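Local coordinates for uncharacterized protein (Porphyromonas gingivalis, PDB 2QSV) that is of unknown function, possibly linked to cysteine-type peptidase activity, its C-terminal part forming two immunoglobulin-like domains, at residues 35-40 / 51-56; 197-202 / 213-218. All blocks are in the same frame, centred on the assembly; numbering follows the deposited sequence.

In the fold
Two Ig-like domains follow one another along the chain, and each contact belongs to one of them. In the PG_0320-like domain at the N-terminal end, contact 1 pairs strand 35-41 with strand 52-55, closing a loop that contains the short strand 46-47 of the facing sheet; strand 52-55 is an outermost strand of its own sheet. Contact 2, in the HYDIN/CFA65/VesB-like domain, zips up the hairpin of strands 195-204 and 211-219 in the interior of a five-stranded sheet. The two closures lie in series, neither nested nor crossed, with centres about 38 Å apart on opposite sides of the chain's centre.

Contact 1: residues 35-40 / 51-56; sequences LQVAVV and RAFRLQ
Val37 lies alongside the phenyl ring of Phe53, the two side chains pointing the same way. CB of Val37 sits over one face of the ring as a CH-pi contact, 4.1 Å from the centroid, and CG1 of Val37 reaches 3.6 Å from CZ of Phe53. CG of Phe53 lies between the backbone N and the carbonyl carbon (chi1 51°), and the ring beyond it reaches the neighbouring strand. Val39 CG2 approaches the same ring obliquely, while CG2 of Val37 meets CD1 of Leu55. Together with Leu35 these residues form the apolar face, which strands 22-29 and 61-67 pack against; Val27 and Leu63 touch Phe53. On the opposite face Gln36 crosses Arg54 at a slant, but the ends of these two side chains are too close in the model for their placement to be relied on. At the far end, Arg51 bends at chi3 (77°) and grips Val39 O side-on: NH2 of Arg51 bonds to Val39 O at 2.8 Å, and NE of Arg51 to the same oxygen at 3.2 Å. The oxygen lies in the guanidinium plane, whereas both nitrogens approach it from the same face of its carbonyl. Val37 and Phe53 exchange two main-chain bonds; between Leu35 and Leu55 there are also two, the one from Leu35 N weak, and Val39 N donates to Arg51 O. On its other side strand 35-41 bonds to strand 76-87. This is antiparallel pairing at the edge of an Ig-like beta-sandwich, its apolar side facing the second sheet.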
ATOM      1  N   LEU A  35     -20.453  -7.514  21.981  1.00 59.27           N
ATOM      2  CA  LEU A  35     -19.869  -7.927  20.704  1.00 58.85           C
ATOM      3  C   LEU A  35     -18.831  -9.011  20.948  1.00 59.01           C
ATOM      4  O   LEU A  35     -17.937  -8.873  21.787  1.00 59.24           O
ATOM      5  CB  LEU A  35     -19.254  -6.750  19.947  1.00 58.53           C
ATOM      6  CG  LEU A  35     -20.199  -5.880  19.120  1.00 58.80           C
ATOM      7  CD1 LEU A  35     -19.392  -4.971  18.186  1.00 57.71           C
ATOM      8  CD2 LEU A  35     -21.216  -6.740  18.342  1.00 58.90           C
ATOM      9  N   GLN A  36     -18.991 -10.126  20.254  1.00 59.17           N
ATOM     10  CA  GLN A  36     -17.952 -11.133  20.213  1.00 59.38           C
ATOM     11  C   GLN A  36     -17.117 -10.921  18.947  1.00 58.41           C
ATOM     12  O   GLN A  36     -17.651 -10.894  17.827  1.00 58.59           O
ATOM     13  CB  GLN A  36     -18.552 -12.526  20.223  1.00 59.88           C
ATOM     14  CG  GLN A  36     -17.517 -13.593  20.514  1.00 63.46           C
ATOM     15  CD  GLN A  36     -17.129 -13.622  21.982  1.00 67.56           C
ATOM     16  OE1 GLN A  36     -16.010 -14.014  22.344  1.00 68.48           O
ATOM     17  NE2 GLN A  36     -18.061 -13.214  22.840  1.00 68.66           N
ATOM     18  N   VAL A  37     -15.812 -10.742  19.136  1.00 57.37           N
ATOM     19  CA  VAL A  37     -14.909 -10.362  18.035  1.00 55.47           C
ATOM     20  C   VAL A  37     -13.826 -11.405  17.810  1.00 54.09           C
ATOM     21  O   VAL A  37     -13.127 -11.799  18.740  1.00 53.94           O
ATOM     22  CB  VAL A  37     -14.272  -8.971  18.243  1.00 55.45           C
ATOM     23  CG1 VAL A  37     -13.452  -8.567  17.007  1.00 55.67           C
ATOM     24  CG2 VAL A  37     -15.341  -7.929  18.509  1.00 55.34           C
ATOM     25  N   ALA A  38     -13.718 -11.864  16.568  1.00 52.14           N
ATOM     26  CA  ALA A  38     -12.626 -12.721  16.173  1.00 50.31           C
ATOM     27  C   ALA A  38     -11.869 -12.072  15.010  1.00 49.02           C
ATOM     28  O   ALA A  38     -12.463 -11.597  14.047  1.00 49.21           O
ATOM     29  CB  ALA A  38     -13.135 -14.104  15.807  1.00 49.70           C
ATOM     30  N   VAL A  39     -10.551 -12.018  15.147  1.00 47.56           N
ATOM     31  CA  VAL A  39      -9.653 -11.684  14.052  1.00 45.40           C
ATOM     32  C   VAL A  39      -9.466 -12.986  13.276  1.00 43.78           C
ATOM     33  O   VAL A  39      -8.676 -13.851  13.653  1.00 43.49           O
ATOM     34  CB  VAL A  39      -8.292 -11.153  14.573  1.00 45.67           C
ATOM     35  CG1 VAL A  39      -7.380 -10.775  13.408  1.00 45.37           C
ATOM     36  CG2 VAL A  39      -8.497  -9.949  15.503  1.00 45.43           C
ATOM     37  N   VAL A  40     -10.215 -13.128  12.192  1.00 41.79           N
ATOM     38  CA  VAL A  40     -10.264 -14.409  11.472  1.00 40.29           C
ATOM     39  C   VAL A  40      -9.127 -14.620  10.448  1.00 39.00           C
ATOM     40  O   VAL A  40      -8.840 -15.753  10.062  1.00 39.08           O
ATOM     41  CB  VAL A  40     -11.675 -14.673  10.848  1.00 40.01           C
ATOM     42  CG1 VAL A  40     -12.724 -14.856  11.960  1.00 39.94           C
ATOM     43  CG2 VAL A  40     -12.096 -13.550   9.941  1.00 39.02           C
ATOM     44  N   ARG A  51      -6.253 -12.237  19.450  1.00 60.29           N
ATOM     45  CA  ARG A  51      -6.996 -12.737  18.273  1.00 60.51           C
ATOM     46  C   ARG A  51      -8.464 -13.099  18.476  1.00 60.93           C
ATOM     47  O   ARG A  51      -9.219 -13.192  17.508  1.00 61.48           O
ATOM     48  CB  ARG A  51      -6.286 -13.940  17.651  1.00 60.36           C
ATOM     49  CG  ARG A  51      -5.103 -13.550  16.801  1.00 58.94           C
ATOM     50  CD  ARG A  51      -4.770 -14.618  15.813  1.00 56.76           C
ATOM     51  NE  ARG A  51      -5.708 -14.572  14.703  1.00 55.48           N
ATOM     52  CZ  ARG A  51      -5.489 -15.124  13.520  1.00 53.71           C
ATOM     53  NH1 ARG A  51      -4.350 -15.757  13.285  1.00 52.53           N
ATOM     54  NH2 ARG A  51      -6.412 -15.038  12.575  1.00 53.30           N
ATOM     55  N   ALA A  52      -8.865 -13.347  19.718  1.00 60.91           N
ATOM     56  CA  ALA A  52     -10.243 -13.760  20.014  1.00 60.79           C
ATOM     57  C   ALA A  52     -10.651 -13.205  21.371  1.00 60.30           C
ATOM     58  O   ALA A  52     -10.322 -13.772  22.412  1.00 60.63           O
ATOM     59  CB  ALA A  52     -10.394 -15.299  19.963  1.00 60.81           C
ATOM     60  N   PHE A  53     -11.353 -12.082  21.346  1.00 59.34           N
ATOM     61  CA  PHE A  53     -11.673 -11.366  22.565  1.00 59.00           C
ATOM     62  C   PHE A  53     -13.144 -10.974  22.681  1.00 59.19           C
ATOM     63  O   PHE A  53     -13.866 -10.956  21.675  1.00 59.15           O
ATOM     64  CB  PHE A  53     -10.804 -10.122  22.680  1.00 58.45           C
ATOM     65  CG  PHE A  53     -10.812  -9.252  21.461  1.00 57.61           C
ATOM     66  CD1 PHE A  53      -9.917  -9.493  20.412  1.00 55.93           C
ATOM     67  CD2 PHE A  53     -11.687  -8.169  21.369  1.00 56.15           C
ATOM     68  CE1 PHE A  53      -9.905  -8.681  19.292  1.00 54.23           C
ATOM     69  CE2 PHE A  53     -11.679  -7.339  20.249  1.00 56.10           C
ATOM     70  CZ  PHE A  53     -10.780  -7.599  19.206  1.00 54.63           C
ATOM     71  N   ARG A  54     -13.577 -10.661  23.910  1.00 59.21           N
ATOM     72  CA  ARG A  54     -14.875  -9.993  24.158  1.00 59.21           C
ATOM     73  C   ARG A  54     -14.789  -8.485  24.401  1.00 58.13           C
ATOM     74  O   ARG A  54     -13.853  -7.994  25.040  1.00 58.54           O
ATOM     75  CB  ARG A  54     -15.577 -10.604  25.360  1.00 60.37           C
ATOM     76  CG  ARG A  54     -16.878 -11.297  25.036  1.00 64.39           C
ATOM     77  CD  ARG A  54     -16.766 -12.789  25.327  1.00 70.56           C
ATOM     78  NE  ARG A  54     -18.065 -13.343  25.725  1.00 75.28           N
ATOM     79  CZ  ARG A  54     -18.402 -14.634  25.666  1.00 77.60           C
ATOM     80  NH1 ARG A  54     -17.541 -15.554  25.209  1.00 77.67           N
ATOM     81  NH2 ARG A  54     -19.618 -15.009  26.067  1.00 77.94           N
ATOM     82  N   LEU A  55     -15.812  -7.770  23.931  1.00 56.86           N
ATOM     83  CA  LEU A  55     -15.879  -6.304  24.011  1.00 56.44           C
ATOM     84  C   LEU A  55     -17.192  -5.818  24.596  1.00 56.90           C
ATOM     85  O   LEU A  55     -18.273  -6.186  24.117  1.00 56.90           O
ATOM     86  CB  LEU A  55     -15.800  -5.661  22.631  1.00 56.32           C
ATOM     87  CG  LEU A  55     -14.528  -5.220  21.916  1.00 56.62           C
ATOM     88  CD1 LEU A  55     -14.970  -4.448  20.659  1.00 56.31           C
ATOM     89  CD2 LEU A  55     -13.629  -4.361  22.801  1.00 56.29           C
ATOM     90  N   GLN A  56     -17.103  -4.922  25.579  1.00 57.03           N
ATOM     91  CA  GLN A  56     -18.280  -4.464  26.321  1.00 57.14           C
ATOM     92  C   GLN A  56     -19.093  -3.319  25.668  1.00 56.74           C
ATOM     93  O   GLN A  56     -20.301  -3.481  25.396  1.00 57.34           O
ATOM     94  CB  GLN A  56     -17.872  -4.077  27.751  1.00 57.95           C
ATOM     95  CG  GLN A  56     -16.663  -4.888  28.312  1.00 61.17           C
ATOM     96  CD  GLN A  56     -17.067  -6.257  28.873  1.00 65.51           C
ATOM     97  OE1 GLN A  56     -17.802  -6.349  29.864  1.00 66.88           O
ATOM     98  NE2 GLN A  56     -16.568  -7.330  28.247  1.00 67.54           N
TER

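Contact 2: residues 197-202 / 213-218; sequences AADISI and RIKVKA. With SO4 (sulfate ion), chain B.
Ala197 CB touches CD of Lys215 at 4.1 Å in the lysine conformer described here, one of two; bends at chi2 and chi3 (66° and 65°) bring CD and CE back over the first strand. Ala198 exchanges two nearly straight main-chain bonds with Val216, Val216 N reaching Ala198 O at 2.8 Å. The Asp199 main-chain N holds O1 of a sulfate, probably from the crystallisation liquor, at 2.8 Å. In the same lysine conformer the Asp199 carboxylate forms a salt bridge: NZ of Lys215 lies 2.9 Å from OD1 of Asp199, approaching from above the carboxylate plane, and a water links that NZ to OD2. Another water links OD2 to NE of Arg213. On the buried face, Ile200 pairs with Ile214 through two main-chain bonds, and its CD1 packs on Val216 CG2 at 3.6 Å, while Leu162 and Ile181 add to the core. Ser201 OG contacts CG of Arg213 at 3.8 Å and bonds to a third water. Ile202 closes the apolar row, its CD1 4.0 Å from CD1 of Ile214. With mostly polar groups on the face of Asp199 and Lys215 and aliphatic ones on that of Ile200 and Ile214, the pair is an antiparallel beta hairpin within an Ig-like sandwich.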
ATOM      1  N   ALA A 197      -4.952  14.387  -7.560  1.00 33.83           N
ATOM      2  CA  ALA A 197      -3.568  14.580  -7.287  1.00 33.22           C
ATOM      3  C   ALA A 197      -3.175  13.260  -6.607  1.00 33.00           C
ATOM      4  O   ALA A 197      -3.534  13.010  -5.449  1.00 33.74           O
ATOM      5  CB  ALA A 197      -3.361  15.798  -6.384  1.00 34.14           C
ATOM      6  N   ALA A 198      -2.536  12.369  -7.357  1.00 29.66           N
ATOM      7  CA  ALA A 198      -2.373  11.002  -6.887  1.00 27.51           C
ATOM      8  C   ALA A 198      -0.905  10.542  -7.070  1.00 26.16           C
ATOM      9  O   ALA A 198      -0.202  11.026  -7.991  1.00 25.55           O
ATOM     10  CB  ALA A 198      -3.335  10.118  -7.629  1.00 28.05           C
ATOM     11  N   ASP A 199      -0.430   9.690  -6.176  1.00 23.30           N
ATOM     12  CA  ASP A 199       0.923   9.170  -6.247  1.00 22.55           C
ATOM     13  C   ASP A 199       1.032   7.835  -6.977  1.00 21.61           C
ATOM     14  O   ASP A 199       0.236   6.924  -6.754  1.00 19.45           O
ATOM     15  CB  ASP A 199       1.543   8.972  -4.862  1.00 22.05           C
ATOM     16  CG  ASP A 199       1.766  10.284  -4.123  1.00 27.04           C
ATOM     17  OD1 ASP A 199       2.134  11.304  -4.767  1.00 28.09           O
ATOM     18  OD2 ASP A 199       1.536  10.284  -2.887  1.00 32.25           O
ATOM     19  N   ILE A 200       2.050   7.735  -7.837  1.00 20.52           N
ATOM     20  CA  ILE A 200       2.534   6.420  -8.227  1.00 18.78           C
ATOM     21  C   ILE A 200       3.677   6.048  -7.278  1.00 17.15           C
ATOM     22  O   ILE A 200       4.615   6.777  -7.179  1.00 16.74           O
ATOM     23  CB  ILE A 200       3.058   6.376  -9.708  1.00 18.48           C
ATOM     24  CG1 ILE A 200       1.922   6.739 -10.675  1.00 19.67           C
ATOM     25  CG2 ILE A 200       3.562   4.958  -9.976  1.00 14.81           C
ATOM     26  CD1 ILE A 200       2.402   7.265 -12.117  1.00 17.78           C
ATOM     27  N   SER A 201       3.585   4.914  -6.600  1.00 17.30           N
ATOM     28  CA  SER A 201       4.626   4.501  -5.672  1.00 19.16           C
ATOM     29  C   SER A 201       5.461   3.370  -6.268  1.00 19.20           C
ATOM     30  O   SER A 201       4.906   2.358  -6.768  1.00 21.48           O
ATOM     31  CB  SER A 201       4.025   4.035  -4.342  1.00 18.44           C
ATOM     32  OG  SER A 201       3.326   5.110  -3.721  1.00 21.78           O
ATOM     33  N   ILE A 202       6.779   3.564  -6.240  1.00 18.59           N
ATOM     34  CA  ILE A 202       7.710   2.574  -6.823  1.00 18.52           C
ATOM     35  C   ILE A 202       8.663   2.109  -5.781  1.00 17.11           C
ATOM     36  O   ILE A 202       9.336   2.888  -5.191  1.00 17.48           O
ATOM     37  CB  ILE A 202       8.535   3.173  -8.056  1.00 18.71           C
ATOM     38  CG1 ILE A 202       7.573   3.669  -9.167  1.00 16.74           C
ATOM     39  CG2 ILE A 202       9.610   2.116  -8.551  1.00 16.78           C
ATOM     40  CD1 ILE A 202       8.243   4.520 -10.289  1.00 20.61           C
ATOM     41  N   ARG A 213       8.161   8.290  -5.351  1.00 18.21           N
ATOM     42  CA  ARG A 213       6.795   8.635  -5.698  1.00 17.73           C
ATOM     43  C   ARG A 213       6.730   9.674  -6.766  1.00 16.93           C
ATOM     44  O   ARG A 213       7.467  10.661  -6.759  1.00 17.99           O
ATOM     45  CB  ARG A 213       5.960   9.092  -4.474  1.00 19.38           C
ATOM     46  CG  ARG A 213       5.775   8.044  -3.455  1.00 22.47           C
ATOM     47  CD  ARG A 213       5.148   8.726  -2.264  1.00 27.12           C
ATOM     48  NE  ARG A 213       4.730   7.841  -1.194  1.00 27.55           N
ATOM     49  CZ  ARG A 213       5.425   7.627  -0.090  1.00 25.90           C
ATOM     50  NH1 ARG A 213       6.617   8.140   0.059  1.00 26.54           N
ATOM     51  NH2 ARG A 213       4.935   6.857   0.837  1.00 27.67           N
ATOM     52  N   ILE A 214       5.857   9.408  -7.715  1.00 16.55           N
ATOM     53  CA  ILE A 214       5.575  10.321  -8.756  1.00 19.28           C
ATOM     54  C   ILE A 214       4.199  10.915  -8.471  1.00 20.18           C
ATOM     55  O   ILE A 214       3.215  10.175  -8.361  1.00 21.30           O
ATOM     56  CB  ILE A 214       5.493   9.590 -10.145  1.00 18.54           C
ATOM     57  CG1 ILE A 214       6.838   8.939 -10.478  1.00 20.27           C
ATOM     58  CG2 ILE A 214       5.152  10.582 -11.259  1.00 17.75           C
ATOM     59  CD1 ILE A 214       6.678   7.946 -11.626  1.00 20.58           C
ATOM     60  N   LYS A 215       4.139  12.234  -8.356  1.00 21.54           N
ATOM     61  CA  LYS A 215       2.846  12.914  -8.241  0.50 22.06           C
ATOM     62  C   LYS A 215       2.265  13.197  -9.612  1.00 22.06           C
ATOM     63  O   LYS A 215       2.879  13.855 -10.435  1.00 21.62           O
ATOM     64  CB  LYS A 215       2.965  14.232  -7.459  0.50 22.58           C
ATOM     65  CG  LYS A 215       1.686  15.128  -7.599  0.50 24.36           C
ATOM     66  CD  LYS A 215       0.441  14.489  -6.937  0.50 24.59           C
ATOM     67  CE  LYS A 215       0.607  14.361  -5.425  0.50 26.16           C
ATOM     68  NZ  LYS A 215      -0.081  13.205  -4.836  0.50 27.77           N
ATOM     69  N   VAL A 216       1.086  12.661  -9.857  1.00 22.00           N
ATOM     70  CA  VAL A 216       0.348  12.882 -11.069  1.00 23.45           C
ATOM     71  C   VAL A 216      -0.890  13.776 -10.785  1.00 25.25           C
ATOM     72  O   VAL A 216      -1.686  13.502  -9.871  1.00 25.84           O
ATOM     73  CB  VAL A 216      -0.100  11.539 -11.681  1.00 23.42           C
ATOM     74  CG1 VAL A 216      -0.862  11.739 -13.016  1.00 23.85           C
ATOM     75  CG2 VAL A 216       1.126  10.594 -11.900  1.00 23.06           C
ATOM     76  N   LYS A 217      -1.024  14.833 -11.565  1.00 26.83           N
ATOM     77  CA  LYS A 217      -2.185  15.727 -11.551  1.00 28.78           C
ATOM     78  C   LYS A 217      -2.956  15.691 -12.856  1.00 30.10           C
ATOM     79  O   LYS A 217      -2.374  15.556 -13.949  1.00 29.38           O
ATOM     80  CB  LYS A 217      -1.746  17.151 -11.278  1.00 29.40           C
ATOM     81  CG  LYS A 217      -1.310  17.361  -9.873  1.00 31.60           C
ATOM     82  CD  LYS A 217      -0.785  18.799  -9.714  1.00 35.47           C
ATOM     83  CE  LYS A 217      -0.311  18.982  -8.292  1.00 37.40           C
ATOM     84  NZ  LYS A 217       0.213  20.369  -8.144  1.00 39.84           N
ATOM     85  N   ALA A 218      -4.278  15.785 -12.729  1.00 31.34           N
ATOM     86  CA  ALA A 218      -5.187  15.793 -13.856  1.00 34.09           C
ATOM     87  C   ALA A 218      -6.484  16.523 -13.443  1.00 36.62           C
ATOM     88  O   ALA A 218      -6.874  16.481 -12.278  1.00 36.90           O
ATOM     89  CB  ALA A 218      -5.481  14.364 -14.309  1.00 33.27           C
TER
HETATM   90  S   SO4 B 221      -2.788   8.589  -3.496  1.00 60.51           S
HETATM   91  O1  SO4 B 221      -2.007   9.767  -3.866  1.00 58.82           O
HETATM   92  O2  SO4 B 221      -3.445   8.779  -2.184  1.00 62.05           O
HETATM   93  O3  SO4 B 221      -3.818   8.274  -4.484  1.00 56.07           O
HETATM   94  O4  SO4 B 221      -1.854   7.485  -3.328  1.00 62.39           O
HETATM   95  O   HOH W   1       1.451   8.029  -1.404  1.00 39.82           O
HETATM   96  O   HOH W   2       0.005  12.313  -2.158  1.00 63.28           O
HETATM   97  O   HOH W   3       2.867   5.045  -1.008  1.00 40.98           O